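Local coordinates for protein squalene synthase HpnC (Alicyclobacillus acidocaldarius subsp. acidocaldarius, PDB 4HD1) that probably joins two prenyl diphosphates head to head, as squalene and phytoene synthases do on the way to squalene-type isoprenoids, at residues Asp116-Leu128 with Ala179-Glu191. Residues are numbered along the deposited sequence; the frame is centred on the assembly and turned at random.
Sequences DQRKHTYDTWEDL and ALGRIYVPRADLE
With its CG beside the backbone N (chi1 -64°) and the chain extended from there to NE, Arg-182 sends its guanidinium to the C-terminal end of helix 104-118 and into a sandwich between Asp-116 and His-120. Both end nitrogens point at one atom, with Arg-182 NH1 2.6 Å from Asp-116 O, in the carbonyl plane on a lone pair, and NH2 above that plane. The Asp-116 carboxylate stacks on one guanidinium face, where OD1 makes a long, charge-only salt bridge to NH1; the imidazole of His-120 lies nearly flat (12°) on the other. Arginine suits the place because its N-H groups lie in the plane, for the carbonyl, while its faces meet carboxylate and ring; a leucine here would probably leave the Asp-116 carbonyl without these donors, its carboxylate without the stacked cation, and the His-120 ring freer to turn. Asp-116 OD1 also accepts, through its syn lone pair, from Tyr-184 OH at 3.0 Å; beyond this contact the Tyr-184 ring stacks with His-170. In this all-helical fold of the squalene/phytoene synthase family, two interhelical loops run side by side here, linked by the nearly straight bond from Ile-183 N to His-120 O (2.9 Å). Tyr-122 CE2 meets Tyr-184 CD1 rim to rim at 3.5 Å, and the Leu-128 side chain crosses that of Tyr-184 at about a right angle. A water accepts from Tyr-122 N and lies 2.8 Å from both Ile-183 O and Val-185 O. Pro-186, at the N-cap of helix 187-191, has no capping side chain but packs its ring on Thr-124 and Trp-125; Tyr-122 O and Asp-123 O instead accept from Arg-187 N and Ala-188 N.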
loop_
_atom_site.group_PDB
_atom_site.type_symbol
_atom_site.label_atom_id
_atom_site.label_comp_id
_atom_site.label_asym_id
_atom_site.label_seq_id
_atom_site.Cartn_x
_atom_site.Cartn_y
_atom_site.Cartn_z
ATOM N N ASP A 116 -6.030 -11.402 -1.751
ATOM C CA ASP A 116 -4.847 -12.006 -2.357
ATOM C C ASP A 116 -4.894 -13.536 -2.290
ATOM O O ASP A 116 -4.367 -14.202 -3.175
ATOM C CB ASP A 116 -3.578 -11.479 -1.684
ATOM C CG ASP A 116 -2.498 -11.063 -2.683
ATOM O OD1 ASP A 116 -2.818 -10.481 -3.745
ATOM O OD2 ASP A 116 -1.308 -11.296 -2.386
ATOM N N GLN A 117 -5.525 -14.087 -1.251
ATOM C CA GLN A 117 -5.690 -15.540 -1.114
ATOM C C GLN A 117 -6.543 -16.119 -2.234
ATOM O O GLN A 117 -6.245 -17.194 -2.759
ATOM C CB GLN A 117 -6.347 -15.902 0.222
ATOM C CG GLN A 117 -5.415 -15.931 1.423
ATOM C CD GLN A 117 -6.167 -16.008 2.747
ATOM O OE1 GLN A 117 -6.951 -16.930 2.984
ATOM N NE2 GLN A 117 -5.925 -15.034 3.619
ATOM N N ARG A 118 -7.603 -15.397 -2.590
ATOM C CA ARG A 118 -8.629 -15.919 -3.482
ATOM C C ARG A 118 -8.462 -15.563 -4.964
ATOM O O ARG A 118 -9.178 -16.099 -5.816
ATOM C CB ARG A 118 -10.029 -15.537 -2.975
ATOM C CG ARG A 118 -10.324 -14.049 -2.907
ATOM C CD ARG A 118 -11.792 -13.802 -2.585
ATOM N NE ARG A 118 -12.116 -14.089 -1.185
ATOM C CZ ARG A 118 -12.349 -13.163 -0.254
ATOM N NH1 ARG A 118 -12.634 -13.534 0.989
ATOM N NH2 ARG A 118 -12.304 -11.871 -0.557
ATOM N N LYS A 119 -7.520 -14.680 -5.278
ATOM C CA LYS A 119 -7.294 -14.297 -6.672
ATOM C C LYS A 119 -5.836 -14.415 -7.104
ATOM O O LYS A 119 -4.933 -13.839 -6.484
ATOM C CB LYS A 119 -7.831 -12.895 -6.961
ATOM C CG LYS A 119 -9.345 -12.827 -7.024
ATOM C CD LYS A 119 -9.825 -11.616 -7.805
ATOM C CE LYS A 119 -11.343 -11.563 -7.788
ATOM N NZ LYS A 119 -11.892 -10.761 -8.911
ATOM N N HIS A 120 -5.627 -15.175 -8.173
ATOM C CA HIS A 120 -4.311 -15.341 -8.766
ATOM C C HIS A 120 -4.274 -14.699 -10.123
ATOM O O HIS A 120 -3.199 -14.429 -10.663
ATOM C CB HIS A 120 -3.952 -16.819 -8.839
ATOM C CG HIS A 120 -3.794 -17.465 -7.486
ATOM N ND1 HIS A 120 -4.844 -17.896 -6.763
ATOM C CD2 HIS A 120 -2.655 -17.723 -6.721
ATOM C CE1 HIS A 120 -4.402 -18.412 -5.600
ATOM N NE2 HIS A 120 -3.063 -18.303 -5.577
ATOM N N THR A 121 -5.456 -14.450 -10.684
ATOM C CA THR A 121 -5.591 -13.751 -11.964
ATOM C C THR A 121 -6.696 -12.698 -11.847
ATOM O O THR A 121 -7.611 -12.842 -11.031
ATOM C CB THR A 121 -5.880 -14.713 -13.155
ATOM O OG1 THR A 121 -7.205 -15.248 -13.058
ATOM C CG2 THR A 121 -4.870 -15.866 -13.220
ATOM N N TYR A 122 -6.600 -11.642 -12.652
ATOM C CA TYR A 122 -7.620 -10.591 -12.694
ATOM C C TYR A 122 -8.271 -10.473 -14.079
ATOM O O TYR A 122 -7.582 -10.398 -15.104
ATOM C CB TYR A 122 -7.050 -9.245 -12.205
ATOM C CG TYR A 122 -6.815 -9.234 -10.705
ATOM C CD1 TYR A 122 -7.777 -8.724 -9.829
ATOM C CD2 TYR A 122 -5.648 -9.772 -10.158
ATOM C CE1 TYR A 122 -7.576 -8.737 -8.455
ATOM C CE2 TYR A 122 -5.442 -9.793 -8.786
ATOM C CZ TYR A 122 -6.406 -9.277 -7.943
ATOM O OH TYR A 122 -6.198 -9.304 -6.587
ATOM N N ASP A 123 -9.601 -10.473 -14.093
ATOM C CA ASP A 123 -10.375 -10.437 -15.330
ATOM C C ASP A 123 -10.351 -9.068 -16.016
ATOM O O ASP A 123 -10.042 -8.972 -17.207
ATOM C CB ASP A 123 -11.817 -10.858 -15.045
ATOM C CG ASP A 123 -12.468 -11.529 -16.226
ATOM O OD1 ASP A 123 -12.803 -10.830 -17.208
ATOM O OD2 ASP A 123 -12.653 -12.762 -16.159
ATOM N N THR A 124 -10.682 -8.017 -15.263
ATOM C CA THR A 124 -10.792 -6.667 -15.826
ATOM C C THR A 124 -9.995 -5.633 -15.038
ATOM O O THR A 124 -9.537 -5.895 -13.922
ATOM C CB THR A 124 -12.267 -6.187 -15.946
ATOM O OG1 THR A 124 -12.842 -6.021 -14.641
ATOM C CG2 THR A 124 -13.109 -7.173 -16.760
ATOM N N TRP A 125 -9.838 -4.457 -15.637
ATOM C CA TRP A 125 -9.232 -3.309 -14.972
ATOM C C TRP A 125 -9.972 -2.945 -13.714
ATOM O O TRP A 125 -9.351 -2.587 -12.714
ATOM C CB TRP A 125 -9.162 -2.113 -15.918
ATOM C CG TRP A 125 -8.843 -0.818 -15.211
ATOM C CD1 TRP A 125 -9.703 0.248 -14.958
ATOM C CD2 TRP A 125 -7.565 -0.425 -14.603
ATOM N NE1 TRP A 125 -9.060 1.246 -14.276
ATOM C CE2 TRP A 125 -7.776 0.910 -14.032
ATOM C CE3 TRP A 125 -6.309 -1.014 -14.494
ATOM C CZ2 TRP A 125 -6.764 1.601 -13.382
ATOM C CZ3 TRP A 125 -5.296 -0.308 -13.837
ATOM C CH2 TRP A 125 -5.520 0.967 -13.295
ATOM N N GLU A 126 -11.301 -3.043 -13.754
ATOM C CA GLU A 126 -12.150 -2.757 -12.592
ATOM C C GLU A 126 -11.847 -3.679 -11.413
ATOM O O GLU A 126 -11.878 -3.244 -10.261
ATOM C CB GLU A 126 -13.637 -2.837 -12.955
ATOM C CG GLU A 126 -14.169 -1.636 -13.724
ATOM C CD GLU A 126 -13.691 -1.581 -15.170
ATOM O OE1 GLU A 126 -13.641 -2.638 -15.842
ATOM O OE2 GLU A 126 -13.369 -0.469 -15.640
ATOM N N ASP A 127 -11.553 -4.945 -11.712
ATOM C CA ASP A 127 -11.176 -5.924 -10.692
ATOM C C ASP A 127 -9.843 -5.573 -10.044
ATOM O O ASP A 127 -9.714 -5.639 -8.820
ATOM C CB ASP A 127 -11.129 -7.340 -11.276
ATOM C CG ASP A 127 -12.484 -7.814 -11.779
ATOM O OD1 ASP A 127 -13.520 -7.267 -11.344
ATOM O OD2 ASP A 127 -12.515 -8.739 -12.614
ATOM N N LEU A 128 -8.860 -5.193 -10.860
ATOM C CA LEU A 128 -7.563 -4.774 -10.341
ATOM C C LEU A 128 -7.690 -3.487 -9.517
ATOM O O LEU A 128 -7.184 -3.409 -8.392
ATOM C CB LEU A 128 -6.543 -4.605 -11.466
ATOM C CG LEU A 128 -5.122 -4.233 -11.025
ATOM C CD1 LEU A 128 -4.575 -5.241 -10.024
ATOM C CD2 LEU A 128 -4.185 -4.090 -12.217
ATOM N N ALA A 179 6.500 -15.889 -11.030
ATOM C CA ALA A 179 7.222 -16.894 -10.252
ATOM C C ALA A 179 6.492 -17.274 -8.962
ATOM O O ALA A 179 6.740 -18.340 -8.398
ATOM C CB ALA A 179 8.632 -16.411 -9.944
ATOM N N LEU A 180 5.588 -16.406 -8.510
ATOM C CA LEU A 180 4.826 -16.646 -7.284
ATOM C C LEU A 180 3.412 -17.187 -7.548
ATOM O O LEU A 180 2.664 -17.463 -6.609
ATOM C CB LEU A 180 4.796 -15.380 -6.411
ATOM C CG LEU A 180 6.153 -14.861 -5.899
ATOM C CD1 LEU A 180 6.032 -13.489 -5.238
ATOM C CD2 LEU A 180 6.820 -15.860 -4.958
ATOM N N GLY A 181 3.066 -17.345 -8.825
ATOM C CA GLY A 181 1.781 -17.925 -9.230
ATOM C C GLY A 181 0.671 -16.927 -9.531
ATOM O O GLY A 181 -0.497 -17.320 -9.663
ATOM N N ARG A 182 1.035 -15.647 -9.654
ATOM C CA ARG A 182 0.061 -14.562 -9.823
ATOM C C ARG A 182 0.308 -13.701 -11.045
ATOM O O ARG A 182 1.451 -13.397 -11.388
ATOM C CB ARG A 182 0.069 -13.639 -8.608
ATOM C CG ARG A 182 -0.367 -14.301 -7.327
ATOM C CD ARG A 182 0.020 -13.458 -6.131
ATOM N NE ARG A 182 -0.267 -14.188 -4.904
ATOM C CZ ARG A 182 -1.491 -14.371 -4.416
ATOM N NH1 ARG A 182 -2.550 -13.861 -5.042
ATOM N NH2 ARG A 182 -1.656 -15.064 -3.298
ATOM N N ILE A 183 -0.784 -13.295 -11.683
ATOM C CA ILE A 183 -0.740 -12.310 -12.753
ATOM C C ILE A 183 -1.771 -11.220 -12.471
ATOM O O ILE A 183 -2.961 -11.506 -12.291
ATOM C CB ILE A 183 -0.982 -12.936 -14.143
ATOM C CG1 ILE A 183 -0.011 -14.106 -14.382
ATOM C CG2 ILE A 183 -0.859 -11.869 -15.232
ATOM C CD1 ILE A 183 -0.354 -14.984 -15.569
ATOM N N TYR A 184 -1.296 -9.977 -12.431
ATOM C CA TYR A 184 -2.131 -8.816 -12.133
ATOM C C TYR A 184 -2.601 -8.083 -13.387
ATOM O O TYR A 184 -3.550 -7.292 -13.325
ATOM C CB TYR A 184 -1.400 -7.857 -11.183
ATOM C CG TYR A 184 -1.226 -8.430 -9.797
ATOM C CD1 TYR A 184 -2.278 -8.411 -8.878
ATOM C CD2 TYR A 184 -0.022 -9.012 -9.406
ATOM C CE1 TYR A 184 -2.137 -8.951 -7.606
ATOM C CE2 TYR A 184 0.134 -9.550 -8.131
ATOM C CZ TYR A 184 -0.926 -9.514 -7.234
ATOM O OH TYR A 184 -0.784 -10.046 -5.969
ATOM N N VAL A 185 -1.943 -8.342 -14.518
ATOM C CA VAL A 185 -2.361 -7.750 -15.790
ATOM C C VAL A 185 -3.775 -8.236 -16.094
ATOM O O VAL A 185 -4.004 -9.437 -16.121
ATOM C CB VAL A 185 -1.414 -8.120 -16.951
ATOM C CG1 VAL A 185 -1.785 -7.340 -18.196
ATOM C CG2 VAL A 185 0.030 -7.832 -16.583
ATOM N N PRO A 186 -4.735 -7.310 -16.277
ATOM C CA PRO A 186 -6.121 -7.729 -16.518
ATOM C C PRO A 186 -6.280 -8.553 -17.799
ATOM O O PRO A 186 -5.652 -8.240 -18.822
ATOM C CB PRO A 186 -6.876 -6.400 -16.622
ATOM C CG PRO A 186 -6.038 -5.434 -15.855
ATOM C CD PRO A 186 -4.624 -5.847 -16.136
ATOM N N ARG A 187 -7.125 -9.581 -17.727
ATOM C CA ARG A 187 -7.358 -10.516 -18.830
ATOM C C ARG A 187 -7.954 -9.829 -20.063
ATOM O O ARG A 187 -7.546 -10.111 -21.190
ATOM C CB ARG A 187 -8.258 -11.677 -18.368
ATOM C CG ARG A 187 -7.951 -13.020 -19.031
ATOM C CD ARG A 187 -9.010 -14.084 -18.737
ATOM N NE ARG A 187 -8.565 -15.085 -17.768
ATOM C CZ ARG A 187 -8.541 -14.896 -16.450
ATOM N NH1 ARG A 187 -8.932 -13.737 -15.938
ATOM N NH2 ARG A 187 -8.121 -15.864 -15.649
ATOM N N ALA A 188 -8.905 -8.920 -19.839
ATOM C CA ALA A 188 -9.579 -8.188 -20.916
ATOM C C ALA A 188 -8.669 -7.189 -21.627
ATOM O O ALA A 188 -8.792 -6.988 -22.833
ATOM C CB ALA A 188 -10.829 -7.497 -20.391
ATOM N N ASP A 189 -7.751 -6.576 -20.881
ATOM C CA ASP A 189 -6.799 -5.624 -21.459
ATOM C C ASP A 189 -5.748 -6.320 -22.324
ATOM O O ASP A 189 -5.218 -5.719 -23.261
ATOM C CB ASP A 189 -6.120 -4.781 -20.373
ATOM C CG ASP A 189 -7.108 -3.958 -19.560
ATOM O OD1 ASP A 189 -8.292 -3.866 -19.941
ATOM O OD2 ASP A 189 -6.698 -3.400 -18.525
ATOM N N LEU A 190 -5.452 -7.580 -22.010
ATOM C CA LEU A 190 -4.576 -8.391 -22.852
ATOM C C LEU A 190 -5.295 -8.822 -24.120
ATOM O O LEU A 190 -4.728 -8.753 -25.213
ATOM C CB LEU A 190 -4.056 -9.611 -22.098
ATOM C CG LEU A 190 -2.865 -9.350 -21.175
ATOM C CD1 LEU A 190 -2.685 -10.501 -20.192
ATOM C CD2 LEU A 190 -1.589 -9.104 -21.973
ATOM N N GLU A 191 -6.546 -9.252 -23.967
ATOM C CA GLU A 191 -7.367 -9.701 -25.093
ATOM C C GLU A 191 -7.752 -8.560 -26.029
ATOM O O GLU A 191 -7.924 -8.779 -27.230
ATOM C CB GLU A 191 -8.616 -10.428 -24.600
ATOM C CG GLU A 191 -8.326 -11.799 -24.014
ATOM C CD GLU A 191 -9.498 -12.374 -23.239
ATOM O OE1 GLU A 191 -10.319 -11.586 -22.714
ATOM O OE2 GLU A 191 -9.590 -13.620 -23.147
HETATM O O HOH W 1 -4.594 -11.696 -14.546
#